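Local coordinates for hypothetical protein PG1100 (Porphyromonas gingivalis, PDB 1ZBS) that probably acts as a sugar kinase of the ASKHA superfamily, putatively phosphorylating N-acetylglucosamine at the expense of ATP, at residues Gly8-Asp13 / Pro192-Ala197; Glu169-Glu174 / Ala180-Ser185; Asp221-Arg226 / Leu238-Ser243. One frame throughout, in Å; residues are numbered along the deposited sequence.

Contact 1 of 3, residues Gly8-Asp13 / Pro192-Ala197; sequences GSTKTD and PNRFLA
Arg194 of helix 192-197 meets the backbone of Ser9 and Thr10 at the turn of the beta hairpin that joins strands 2-7 and 11-18. In ASKHA proteins this first hairpin carries the phosphate-1 loop, and the sequence of residues 8-13 is consistent with a similar place in nucleotide binding here. The hairpin belongs to the N-terminal domain and the helix to the C-terminal one, and the contact bridges the two at the surface, burying only 128 Å².

The polar component is slight. Arg194 NE donates to Ser9 O over 3.4 Å, and the bond is long as well as strongly bent (N-H...O angle 126°), and therefore weak. The carbonyl oxygen approaches the guanidinium obliquely.

The other approaches are unbonded. Arg194 CG lies 3.7 Å from Ser9 O, the closer of them, while NE passes Thr10 CA only loosely, at 4.4 Å. With CG beside the backbone N (chi1 -71°) and the chain extended from CG to NE, the aliphatic stem is carried past the turn, its upper carbons alongside the same oxygen that NE addresses. Phe191, just before the helix, receives Arg194 in a cation-pi contact. Thr10 OG1 also makes a weak hydrogen bond with Thr118 OG1, in the hairpin turn between strands 111-116 and 120-125, so a second link joins the domains nearby.

Bonds within the turn shape the surface that the arginine meets. Ser9 is the centre of an inverse gamma turn, in which Thr10 N bonds weakly to Gly8 O, and Gly8 N reaches Lys11 O at 3.0 Å. Ser9 O takes a second donor from its own segment: Thr10 OG1 stands 2.6 Å away, above the carbonyl plane, at a C=O...OG1 angle of 100°.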
ATOM      1  N   GLY A   8       1.063  19.767   7.765  1.00 54.32           N
ATOM      2  CA  GLY A   8       0.472  18.532   7.286  1.00 58.23           C
ATOM      3  C   GLY A   8       1.521  17.720   6.553  1.00 60.75           C
ATOM      4  O   GLY A   8       2.703  18.076   6.545  1.00 61.44           O
ATOM      5  N   SER A   9       1.092  16.625   5.934  1.00 62.09           N
ATOM      6  CA  SER A   9       1.998  15.759   5.191  1.00 62.84           C
ATOM      7  C   SER A   9       2.193  16.278   3.770  1.00 63.06           C
ATOM      8  O   SER A   9       2.051  15.532   2.798  1.00 63.76           O
ATOM      9  CB  SER A   9       1.451  14.325   5.165  1.00 64.48           C
ATOM     10  OG  SER A   9       0.080  14.298   4.798  1.00 67.25           O
ATOM     11  N   THR A  10       2.514  17.567   3.667  1.00 62.87           N
ATOM     12  CA  THR A  10       2.743  18.235   2.387  1.00 61.63           C
ATOM     13  C   THR A  10       3.418  19.587   2.615  1.00 61.58           C
ATOM     14  O   THR A  10       4.577  19.782   2.236  1.00 62.83           O
ATOM     15  CB  THR A  10       1.416  18.457   1.617  1.00 61.70           C
ATOM     16  OG1 THR A  10       0.931  17.196   1.132  1.00 62.72           O
ATOM     17  CG2 THR A  10       1.622  19.405   0.438  1.00 61.54           C
ATOM     18  N   LYS A  11       2.693  20.514   3.239  1.00 58.62           N
ATOM     19  CA  LYS A  11       3.223  21.848   3.518  1.00 56.15           C
ATOM     20  C   LYS A  11       2.846  22.321   4.929  1.00 55.26           C
ATOM     21  O   LYS A  11       2.076  21.664   5.634  1.00 56.37           O
ATOM     22  CB  LYS A  11       2.696  22.851   2.482  1.00 55.23           C
ATOM     23  CG  LYS A  11       1.384  23.558   2.867  1.00 52.60           C
ATOM     24  CD  LYS A  11       0.169  22.631   2.904  1.00 53.23           C
ATOM     25  CE  LYS A  11      -0.429  22.406   1.501  1.00 56.46           C
ATOM     26  NZ  LYS A  11      -1.664  21.525   1.547  1.00 55.42           N
ATOM     27  N   THR A  12       3.394  23.460   5.338  1.00 55.07           N
ATOM     28  CA  THR A  12       3.092  24.014   6.653  1.00 52.92           C
ATOM     29  C   THR A  12       2.506  25.407   6.491  1.00 52.24           C
ATOM     30  O   THR A  12       3.114  26.266   5.860  1.00 52.34           O
ATOM     31  CB  THR A  12       4.345  24.117   7.523  1.00 51.33           C
ATOM     32  OG1 THR A  12       5.048  22.871   7.496  1.00 53.43           O
ATOM     33  CG2 THR A  12       3.963  24.448   8.959  1.00 50.90           C
ATOM     34  N   ASP A  13       1.322  25.630   7.053  1.00 50.98           N
ATOM     35  CA  ASP A  13       0.677  26.932   6.951  1.00 49.88           C
ATOM     36  C   ASP A  13       0.927  27.769   8.207  1.00 48.10           C
ATOM     37  O   ASP A  13       0.659  27.327   9.323  1.00 48.18           O
ATOM     38  CB  ASP A  13      -0.825  26.758   6.732  1.00 50.57           C
ATOM     39  CG  ASP A  13      -1.496  28.041   6.284  1.00 52.59           C
ATOM     40  OD1 ASP A  13      -2.725  28.023   6.054  1.00 53.43           O
ATOM     41  OD2 ASP A  13      -0.789  29.066   6.161  1.00 51.44           O
ATOM     42  N   PRO A 192       5.682   7.976  -1.422  1.00 29.29           N
ATOM     43  CA  PRO A 192       4.724   7.430  -2.388  1.00 28.36           C
ATOM     44  C   PRO A 192       3.303   7.957  -2.112  1.00 28.50           C
ATOM     45  O   PRO A 192       2.499   8.100  -3.036  1.00 28.05           O
ATOM     46  CB  PRO A 192       4.831   5.914  -2.175  1.00 29.29           C
ATOM     47  CG  PRO A 192       6.180   5.722  -1.544  1.00 28.69           C
ATOM     48  CD  PRO A 192       6.324   6.906  -0.636  1.00 27.98           C
ATOM     49  N   ASN A 193       3.006   8.253  -0.846  1.00 25.97           N
ATOM     50  CA  ASN A 193       1.684   8.766  -0.479  1.00 26.09           C
ATOM     51  C   ASN A 193       1.367  10.108  -1.144  1.00 26.64           C
ATOM     52  O   ASN A 193       0.246  10.317  -1.619  1.00 25.50           O
ATOM     53  CB  ASN A 193       1.545   8.889   1.043  1.00 24.69           C
ATOM     54  CG  ASN A 193       2.628   9.750   1.669  1.00 26.73           C
ATOM     55  OD1 ASN A 193       3.789   9.691   1.271  1.00 26.83           O
ATOM     56  ND2 ASN A 193       2.256  10.539   2.668  1.00 23.92           N
ATOM     57  N   ARG A 194       2.348  11.011  -1.175  1.00 25.52           N
ATOM     58  CA  ARG A 194       2.167  12.317  -1.797  1.00 27.08           C
ATOM     59  C   ARG A 194       2.012  12.168  -3.301  1.00 26.39           C
ATOM     60  O   ARG A 194       1.257  12.907  -3.938  1.00 26.82           O
ATOM     61  CB  ARG A 194       3.358  13.230  -1.503  1.00 29.34           C
ATOM     62  CG  ARG A 194       3.444  13.695  -0.057  1.00 35.62           C
ATOM     63  CD  ARG A 194       4.685  14.550   0.154  1.00 37.17           C
ATOM     64  NE  ARG A 194       5.060  14.635   1.560  1.00 40.74           N
ATOM     65  CZ  ARG A 194       6.239  15.073   1.987  1.00 41.90           C
ATOM     66  NH1 ARG A 194       7.151  15.467   1.106  1.00 41.85           N
ATOM     67  NH2 ARG A 194       6.505  15.112   3.285  1.00 40.42           N
ATOM     68  N   PHE A 195       2.742  11.213  -3.870  1.00 25.57           N
ATOM     69  CA  PHE A 195       2.657  10.959  -5.297  1.00 24.38           C
ATOM     70  C   PHE A 195       1.213  10.567  -5.615  1.00 24.19           C
ATOM     71  O   PHE A 195       0.573  11.146  -6.497  1.00 22.95           O
ATOM     72  CB  PHE A 195       3.594   9.818  -5.697  1.00 24.23           C
ATOM     73  CG  PHE A 195       3.407   9.363  -7.115  1.00 25.84           C
ATOM     74  CD1 PHE A 195       3.796  10.179  -8.178  1.00 25.59           C
ATOM     75  CD2 PHE A 195       2.808   8.139  -7.392  1.00 24.03           C
ATOM     76  CE1 PHE A 195       3.589   9.784  -9.499  1.00 23.99           C
ATOM     77  CE2 PHE A 195       2.596   7.731  -8.711  1.00 25.27           C
ATOM     78  CZ  PHE A 195       2.988   8.555  -9.769  1.00 25.88           C
ATOM     79  N   LEU A 196       0.718   9.580  -4.872  1.00 20.43           N
ATOM     80  CA  LEU A 196      -0.632   9.068  -5.039  1.00 22.45           C
ATOM     81  C   LEU A 196      -1.737  10.102  -4.780  1.00 23.38           C
ATOM     82  O   LEU A 196      -2.729  10.148  -5.513  1.00 21.16           O
ATOM     83  CB  LEU A 196      -0.841   7.851  -4.129  1.00 19.05           C
ATOM     84  CG  LEU A 196      -0.146   6.561  -4.577  1.00 18.81           C
ATOM     85  CD1 LEU A 196      -0.333   5.491  -3.515  1.00 17.22           C
ATOM     86  CD2 LEU A 196      -0.729   6.097  -5.917  1.00 14.29           C
ATOM     87  N   ALA A 197      -1.550  10.932  -3.756  1.00 22.95           N
ATOM     88  CA  ALA A 197      -2.524  11.951  -3.397  1.00 24.86           C
ATOM     89  C   ALA A 197      -2.519  13.150  -4.344  1.00 26.52           C
ATOM     90  O   ALA A 197      -3.366  14.029  -4.228  1.00 26.52           O
ATOM     91  CB  ALA A 197      -2.271  12.427  -1.966  1.00 24.05           C
TER

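Contact 2 of 3, residues Glu169-Glu174 / Ala180-Ser185; sequences EAFLQE and ADIIES
Ile182 packs against Phe171 and Leu172 in a small, buried and wholly apolar helix-to-helix contact, between helix 167-174 and helix 179-188. The two helices follow each other in the chain through a short turn, and their meeting place lies about 25 Å from the centre of the chain, in the helical part of the C-terminal domain. The backbones stay well apart: the nearest CA atoms, of Leu172 and Ile182, are separated by 9.6 Å. Side-chain ends therefore bridge the gap, and the segments bury 72 Å² between them.

A single methyl group makes both approaches. Ile182 CD1 lies 3.9 Å from Leu172 CD2 and 4.4 Å from Phe171 CE2. Ile182 points at the opposing helix; its CG1 sits beside the backbone N (chi1 -65°) and chi2 of 176° stretches CD1 outward, making that methyl the leading atom. Leu172 does not aim straight across, and it is the CD2 branch that closes the distance, the two aliphatic side chains crossing at about a right angle. For Phe171, CG is anti to the backbone N (chi1 175°), an arrangement that brings the CE2 side of the ring near Ile182, whose CD1 lies at the ring edge, near its plane, rather than over a face.

The carbonyl of Asp181, one residue before Ile182, is bonded within its own helix: Asp181 O accepts from Ser185 N at 2.9 Å and from Ser185 OG at 3.2 Å, the hydroxyl standing above the carbonyl plane.

Helix 147-159 touches Phe171 and Ile182: its Ile155 contacts both, with Leu158 against the former and Leu159 against the latter. Phe199 and Phe202 meet the Phe171 ring edge-to-face, while Leu141 of the second subunit packs on Ile182.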
ATOM      1  N   GLU A 169      -6.139   6.240 -20.738  1.00 34.30           N
ATOM      2  CA  GLU A 169      -5.277   6.970 -21.653  1.00 34.92           C
ATOM      3  C   GLU A 169      -5.370   8.477 -21.420  1.00 33.54           C
ATOM      4  O   GLU A 169      -4.386   9.193 -21.585  1.00 33.08           O
ATOM      5  CB  GLU A 169      -5.627   6.637 -23.110  1.00 38.54           C
ATOM      6  CG  GLU A 169      -5.398   5.178 -23.493  1.00 42.70           C
ATOM      7  CD  GLU A 169      -6.628   4.313 -23.275  1.00 45.03           C
ATOM      8  OE1 GLU A 169      -7.153   4.285 -22.143  1.00 43.99           O
ATOM      9  OE2 GLU A 169      -7.071   3.659 -24.241  1.00 48.96           O
ATOM     10  N   ALA A 170      -6.547   8.949 -21.023  1.00 31.32           N
ATOM     11  CA  ALA A 170      -6.746  10.370 -20.753  1.00 30.04           C
ATOM     12  C   ALA A 170      -5.955  10.785 -19.505  1.00 30.50           C
ATOM     13  O   ALA A 170      -5.409  11.890 -19.445  1.00 26.52           O
ATOM     14  CB  ALA A 170      -8.231  10.662 -20.555  1.00 28.93           C
ATOM     15  N   PHE A 171      -5.904   9.882 -18.521  1.00 30.30           N
ATOM     16  CA  PHE A 171      -5.198  10.088 -17.256  1.00 27.75           C
ATOM     17  C   PHE A 171      -3.690  10.052 -17.467  1.00 28.63           C
ATOM     18  O   PHE A 171      -2.971  10.977 -17.087  1.00 27.00           O
ATOM     19  CB  PHE A 171      -5.585   8.983 -16.248  1.00 27.06           C
ATOM     20  CG  PHE A 171      -4.824   9.037 -14.938  1.00 21.71           C
ATOM     21  CD1 PHE A 171      -5.239   9.877 -13.906  1.00 21.96           C
ATOM     22  CD2 PHE A 171      -3.702   8.240 -14.734  1.00 21.66           C
ATOM     23  CE1 PHE A 171      -4.549   9.922 -12.682  1.00 24.49           C
ATOM     24  CE2 PHE A 171      -2.999   8.273 -13.514  1.00 24.25           C
ATOM     25  CZ  PHE A 171      -3.426   9.116 -12.485  1.00 23.13           C
ATOM     26  N   LEU A 172      -3.210   8.974 -18.075  1.00 29.14           N
ATOM     27  CA  LEU A 172      -1.776   8.809 -18.302  1.00 32.23           C
ATOM     28  C   LEU A 172      -1.151   9.941 -19.122  1.00 33.44           C
ATOM     29  O   LEU A 172      -0.049  10.401 -18.815  1.00 33.91           O
ATOM     30  CB  LEU A 172      -1.513   7.460 -18.983  1.00 33.33           C
ATOM     31  CG  LEU A 172      -1.931   6.193 -18.206  1.00 33.21           C
ATOM     32  CD1 LEU A 172      -1.646   4.954 -19.063  1.00 32.29           C
ATOM     33  CD2 LEU A 172      -1.149   6.105 -16.890  1.00 31.65           C
ATOM     34  N   GLN A 173      -1.857  10.386 -20.157  1.00 33.97           N
ATOM     35  CA  GLN A 173      -1.372  11.457 -21.021  1.00 35.90           C
ATOM     36  C   GLN A 173      -1.351  12.838 -20.331  1.00 35.35           C
ATOM     37  O   GLN A 173      -0.458  13.650 -20.579  1.00 34.30           O
ATOM     38  CB  GLN A 173      -2.219  11.510 -22.303  1.00 37.52           C
ATOM     39  CG  GLN A 173      -1.843  10.457 -23.364  1.00 39.96           C
ATOM     40  CD  GLN A 173      -2.919  10.270 -24.437  1.00 42.36           C
ATOM     41  OE1 GLN A 173      -3.699  11.186 -24.726  1.00 41.31           O
ATOM     42  NE2 GLN A 173      -2.954   9.082 -25.043  1.00 42.92           N
ATOM     43  N   GLU A 174      -2.324  13.099 -19.464  1.00 33.69           N
ATOM     44  CA  GLU A 174      -2.376  14.371 -18.769  1.00 32.85           C
ATOM     45  C   GLU A 174      -1.162  14.549 -17.869  1.00 32.58           C
ATOM     46  O   GLU A 174      -0.611  15.648 -17.757  1.00 30.04           O
ATOM     47  CB  GLU A 174      -3.643  14.467 -17.933  1.00 33.92           C
ATOM     48  CG  GLU A 174      -3.765  15.777 -17.198  1.00 38.22           C
ATOM     49  CD  GLU A 174      -5.078  15.893 -16.461  1.00 41.06           C
ATOM     50  OE1 GLU A 174      -6.097  15.393 -16.985  1.00 44.28           O
ATOM     51  OE2 GLU A 174      -5.096  16.501 -15.372  1.00 43.97           O
ATOM     52  N   ALA A 180       4.699   1.622 -15.952  1.00 29.33           N
ATOM     53  CA  ALA A 180       5.995   1.408 -15.321  1.00 28.09           C
ATOM     54  C   ALA A 180       6.440   2.607 -14.465  1.00 28.65           C
ATOM     55  O   ALA A 180       7.028   2.413 -13.395  1.00 28.14           O
ATOM     56  CB  ALA A 180       7.057   1.067 -16.377  1.00 28.83           C
ATOM     57  N   ASP A 181       6.161   3.836 -14.905  1.00 27.39           N
ATOM     58  CA  ASP A 181       6.549   5.007 -14.095  1.00 28.74           C
ATOM     59  C   ASP A 181       5.761   5.008 -12.775  1.00 26.04           C
ATOM     60  O   ASP A 181       6.305   5.336 -11.715  1.00 26.18           O
ATOM     61  CB  ASP A 181       6.289   6.338 -14.828  1.00 30.92           C
ATOM     62  CG  ASP A 181       7.108   6.486 -16.101  1.00 34.74           C
ATOM     63  OD1 ASP A 181       8.289   6.084 -16.109  1.00 36.41           O
ATOM     64  OD2 ASP A 181       6.567   7.024 -17.096  1.00 37.86           O
ATOM     65  N   ILE A 182       4.484   4.645 -12.844  1.00 23.24           N
ATOM     66  CA  ILE A 182       3.655   4.602 -11.648  1.00 23.70           C
ATOM     67  C   ILE A 182       4.232   3.585 -10.650  1.00 24.05           C
ATOM     68  O   ILE A 182       4.372   3.884  -9.459  1.00 25.58           O
ATOM     69  CB  ILE A 182       2.184   4.286 -12.027  1.00 22.04           C
ATOM     70  CG1 ILE A 182       1.634   5.449 -12.863  1.00 20.30           C
ATOM     71  CG2 ILE A 182       1.330   4.082 -10.781  1.00 19.76           C
ATOM     72  CD1 ILE A 182       0.241   5.261 -13.392  1.00 15.57           C
ATOM     73  N   ILE A 183       4.611   2.405 -11.136  1.00 24.40           N
ATOM     74  CA  ILE A 183       5.194   1.382 -10.268  1.00 25.68           C
ATOM     75  C   ILE A 183       6.474   1.907  -9.624  1.00 26.39           C
ATOM     76  O   ILE A 183       6.692   1.747  -8.419  1.00 24.23           O
ATOM     77  CB  ILE A 183       5.530   0.094 -11.054  1.00 27.02           C
ATOM     78  CG1 ILE A 183       4.243  -0.556 -11.549  1.00 27.36           C
ATOM     79  CG2 ILE A 183       6.283  -0.893 -10.165  1.00 25.87           C
ATOM     80  CD1 ILE A 183       3.271  -0.874 -10.446  1.00 24.64           C
ATOM     81  N   GLU A 184       7.320   2.530 -10.438  1.00 28.65           N
ATOM     82  CA  GLU A 184       8.576   3.098  -9.957  1.00 30.00           C
ATOM     83  C   GLU A 184       8.326   4.129  -8.836  1.00 28.38           C
ATOM     84  O   GLU A 184       8.923   4.036  -7.760  1.00 28.10           O
ATOM     85  CB  GLU A 184       9.347   3.728 -11.141  1.00 33.48           C
ATOM     86  CG  GLU A 184      10.528   4.639 -10.755  1.00 38.77           C
ATOM     87  CD  GLU A 184      11.213   5.293 -11.955  1.00 41.52           C
ATOM     88  OE1 GLU A 184      10.504   5.723 -12.908  1.00 45.28           O
ATOM     89  OE2 GLU A 184      12.470   5.411 -11.950  1.00 42.53           O
ATOM     90  N   SER A 185       7.420   5.078  -9.062  1.00 27.54           N
ATOM     91  CA  SER A 185       7.133   6.108  -8.051  1.00 26.98           C
ATOM     92  C   SER A 185       6.479   5.559  -6.786  1.00 25.49           C
ATOM     93  O   SER A 185       6.776   6.002  -5.678  1.00 26.12           O
ATOM     94  CB  SER A 185       6.229   7.198  -8.635  1.00 26.45           C
ATOM     95  OG  SER A 185       6.841   7.818  -9.750  1.00 30.94           O
TER

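Contact 3 of 3, residues Asp221-Arg226 / Leu238-Ser243; sequences DDFLVR and LHFIGS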
ATOM      1  N   ASP A 221     -17.332   6.168   2.953  1.00 23.45           N
ATOM      2  CA  ASP A 221     -18.191   5.356   3.806  1.00 25.65           C
ATOM      3  C   ASP A 221     -17.299   4.496   4.706  1.00 26.05           C
ATOM      4  O   ASP A 221     -17.542   4.379   5.909  1.00 25.05           O
ATOM      5  CB  ASP A 221     -19.108   4.464   2.954  1.00 27.99           C
ATOM      6  CG  ASP A 221     -20.168   3.756   3.783  1.00 31.66           C
ATOM      7  OD1 ASP A 221     -21.016   4.450   4.393  1.00 34.56           O
ATOM      8  OD2 ASP A 221     -20.153   2.506   3.831  1.00 33.95           O
ATOM      9  N   ASP A 222     -16.265   3.918   4.099  1.00 24.31           N
ATOM     10  CA  ASP A 222     -15.294   3.083   4.787  1.00 26.27           C
ATOM     11  C   ASP A 222     -14.629   3.853   5.913  1.00 25.15           C
ATOM     12  O   ASP A 222     -14.365   3.307   6.985  1.00 23.28           O
ATOM     13  CB  ASP A 222     -14.199   2.628   3.820  1.00 30.48           C
ATOM     14  CG  ASP A 222     -14.276   1.162   3.503  1.00 35.49           C
ATOM     15  OD1 ASP A 222     -14.844   0.812   2.444  1.00 37.30           O
ATOM     16  OD2 ASP A 222     -13.769   0.358   4.322  1.00 40.44           O
ATOM     17  N   PHE A 223     -14.318   5.117   5.648  1.00 23.95           N
ATOM     18  CA  PHE A 223     -13.688   5.943   6.663  1.00 23.19           C
ATOM     19  C   PHE A 223     -14.610   6.079   7.870  1.00 23.03           C
ATOM     20  O   PHE A 223     -14.171   5.914   9.011  1.00 24.69           O
ATOM     21  CB  PHE A 223     -13.333   7.328   6.117  1.00 19.36           C
ATOM     22  CG  PHE A 223     -12.942   8.311   7.188  1.00 18.98           C
ATOM     23  CD1 PHE A 223     -13.888   9.175   7.730  1.00 16.73           C
ATOM     24  CD2 PHE A 223     -11.642   8.342   7.686  1.00 15.78           C
ATOM     25  CE1 PHE A 223     -13.547  10.048   8.765  1.00 20.22           C
ATOM     26  CE2 PHE A 223     -11.286   9.211   8.721  1.00 19.82           C
ATOM     27  CZ  PHE A 223     -12.241  10.070   9.262  1.00 19.11           C
ATOM     28  N   LEU A 224     -15.885   6.363   7.629  1.00 23.04           N
ATOM     29  CA  LEU A 224     -16.828   6.513   8.736  1.00 25.63           C
ATOM     30  C   LEU A 224     -16.937   5.225   9.536  1.00 26.06           C
ATOM     31  O   LEU A 224     -16.804   5.222  10.766  1.00 24.31           O
ATOM     32  CB  LEU A 224     -18.210   6.905   8.212  1.00 25.11           C
ATOM     33  CG  LEU A 224     -18.248   8.292   7.577  1.00 25.24           C
ATOM     34  CD1 LEU A 224     -19.609   8.540   6.941  1.00 24.97           C
ATOM     35  CD2 LEU A 224     -17.946   9.333   8.645  1.00 26.80           C
ATOM     36  N   VAL A 225     -17.169   4.130   8.825  1.00 25.80           N
ATOM     37  CA  VAL A 225     -17.303   2.828   9.449  1.00 27.55           C
ATOM     38  C   VAL A 225     -16.147   2.473  10.388  1.00 28.86           C
ATOM     39  O   VAL A 225     -16.358   2.226  11.574  1.00 28.17           O
ATOM     40  CB  VAL A 225     -17.422   1.719   8.380  1.00 28.21           C
ATOM     41  CG1 VAL A 225     -17.505   0.350   9.054  1.00 28.47           C
ATOM     42  CG2 VAL A 225     -18.668   1.954   7.519  1.00 29.63           C
ATOM     43  N   ARG A 226     -14.928   2.466   9.859  1.00 28.67           N
ATOM     44  CA  ARG A 226     -13.749   2.096  10.640  1.00 28.15           C
ATOM     45  C   ARG A 226     -13.092   3.207  11.445  1.00 27.30           C
ATOM     46  O   ARG A 226     -12.098   2.967  12.133  1.00 27.18           O
ATOM     47  CB  ARG A 226     -12.706   1.498   9.708  1.00 29.79           C
ATOM     48  CG  ARG A 226     -13.292   0.500   8.738  1.00 33.67           C
ATOM     49  CD  ARG A 226     -12.529   0.530   7.435  1.00 36.52           C
ATOM     50  NE  ARG A 226     -11.218  -0.094   7.536  1.00 39.41           N
ATOM     51  CZ  ARG A 226     -10.965  -1.349   7.172  1.00 40.84           C
ATOM     52  NH1 ARG A 226     -11.938  -2.110   6.687  1.00 40.65           N
ATOM     53  NH2 ARG A 226      -9.734  -1.836   7.262  1.00 39.89           N
ATOM     54  N   LEU A 238     -20.560  15.512  12.857  1.00 36.23           N
ATOM     55  CA  LEU A 238     -19.211  15.321  12.312  1.00 33.29           C
ATOM     56  C   LEU A 238     -18.582  16.594  11.749  1.00 31.37           C
ATOM     57  O   LEU A 238     -19.140  17.241  10.865  1.00 29.54           O
ATOM     58  CB  LEU A 238     -19.241  14.258  11.213  1.00 31.85           C
ATOM     59  CG  LEU A 238     -19.173  12.782  11.607  1.00 33.68           C
ATOM     60  CD1 LEU A 238     -19.995  12.519  12.849  1.00 31.61           C
ATOM     61  CD2 LEU A 238     -19.650  11.926  10.438  1.00 30.78           C
ATOM     62  N   HIS A 239     -17.411  16.941  12.261  1.00 29.51           N
ATOM     63  CA  HIS A 239     -16.692  18.113  11.797  1.00 29.60           C
ATOM     64  C   HIS A 239     -15.490  17.638  10.996  1.00 29.80           C
ATOM     65  O   HIS A 239     -14.764  16.746  11.433  1.00 31.83           O
ATOM     66  CB  HIS A 239     -16.250  18.962  12.986  1.00 30.02           C
ATOM     67  CG  HIS A 239     -17.383  19.661  13.671  1.00 31.04           C
ATOM     68  ND1 HIS A 239     -18.062  20.714  13.095  1.00 30.00           N
ATOM     69  CD2 HIS A 239     -17.979  19.440  14.867  1.00 29.65           C
ATOM     70  CE1 HIS A 239     -19.024  21.111  13.905  1.00 29.52           C
ATOM     71  NE2 HIS A 239     -18.997  20.353  14.987  1.00 31.51           N
ATOM     72  N   PHE A 240     -15.278  18.226   9.824  1.00 29.75           N
ATOM     73  CA  PHE A 240     -14.169  17.808   8.962  1.00 29.69           C
ATOM     74  C   PHE A 240     -13.247  18.918   8.535  1.00 29.93           C
ATOM     75  O   PHE A 240     -13.645  20.077   8.401  1.00 31.41           O
ATOM     76  CB  PHE A 240     -14.695  17.144   7.687  1.00 27.26           C
ATOM     77  CG  PHE A 240     -15.301  15.791   7.906  1.00 24.70           C
ATOM     78  CD1 PHE A 240     -14.566  14.635   7.651  1.00 23.91           C
ATOM     79  CD2 PHE A 240     -16.620  15.670   8.339  1.00 24.57           C
ATOM     80  CE1 PHE A 240     -15.131  13.372   7.813  1.00 22.54           C
ATOM     81  CE2 PHE A 240     -17.203  14.412   8.510  1.00 24.66           C
ATOM     82  CZ  PHE A 240     -16.456  13.261   8.244  1.00 25.83           C
ATOM     83  N   ILE A 241     -11.998  18.548   8.299  1.00 30.25           N
ATOM     84  CA  ILE A 241     -11.012  19.507   7.843  1.00 31.12           C
ATOM     85  C   ILE A 241     -10.189  18.842   6.738  1.00 27.94           C
ATOM     86  O   ILE A 241     -10.108  17.620   6.673  1.00 26.10           O
ATOM     87  CB  ILE A 241     -10.120  19.961   9.022  1.00 33.00           C
ATOM     88  CG1 ILE A 241      -9.778  21.434   8.847  1.00 36.60           C
ATOM     89  CG2 ILE A 241      -8.870  19.112   9.126  1.00 35.53           C
ATOM     90  CD1 ILE A 241     -10.952  22.353   9.175  1.00 37.72           C
ATOM     91  N   GLY A 242      -9.610  19.639   5.851  1.00 27.76           N
ATOM     92  CA  GLY A 242      -8.798  19.052   4.804  1.00 25.52           C
ATOM     93  C   GLY A 242      -9.202  19.305   3.365  1.00 24.34           C
ATOM     94  O   GLY A 242     -10.373  19.527   3.046  1.00 22.90           O
ATOM     95  N   SER A 243      -8.204  19.250   2.490  1.00 23.97           N
ATOM     96  CA  SER A 243      -8.401  19.475   1.065  1.00 27.04           C
ATOM     97  C   SER A 243      -9.390  18.500   0.439  1.00 24.50           C
ATOM     98  O   SER A 243     -10.242  18.901  -0.343  1.00 26.31           O
ATOM     99  CB  SER A 243      -7.049  19.414   0.345  1.00 29.88           C
ATOM    100  OG  SER A 243      -6.283  18.294   0.780  1.00 37.86           O
TER
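Phe223 and Phe240 reach past one another from opposing sides, between helix 210-229 and strand 238-241, and meet CE1 to CE1 at 3.8 Å. Their ring planes are inclined by about 55°, which is neither a face-to-face stack nor a T-shape. Each ring sees the other's CE1 obliquely, so the two buried aromatics meet through one ring carbon each, without stacking. Phe223 is directed at the strand with CG anti to its backbone N (chi1 168°), and Phe240 points back at the helix.

Beside them Leu224 and Leu238 cross obliquely, CD2 to CD2 at 3.6 Å. The same Leu224 methyl also approaches the Phe240 ring at its edge, near the plane, with CZ 4.2 Å away. This methyl thus touches both strand residues, Leu238 and Phe240, which stand two apart and face the helix together.

Four apolar side chains span the gap between helix 221-226 and strand 238-241, whose axes come no nearer than 12.9 Å and run at 124° to one another. Just beyond the strand, Gly242 is the N-cap of helix 243-247; this turn matches the place of the adenosine motif in ASKHA proteins, a role inferred from the fold.

Strand 238-241 runs parallel between strands 111-116 and 263-267, and helix 210-229 shares this face of the sheet with helix 249-258, whose Leu252 and Ile256 touch Phe240. His239 and Ile241 instead meet helix 97-105.

Contacts 2 and 3 are buried and apolar, whereas contact 1 is a surface contact carried by one weak hydrogen bond and an arginine stem. Contact 3 ties a helix to an inner strand of the C-terminal sheet; contact 2 joins two successive helices farther out, about 28 Å away between centres. Contact 1 alone of the three connects the two domains. It shares no element with contact 2, but the helices carrying 180-185 and 192-197 are consecutive and touch, Phe195 CE2 lying 3.7 Å from Ser185 CB. Contact 3 touches neither of the others. Residues in all three have neighbours in the second subunit.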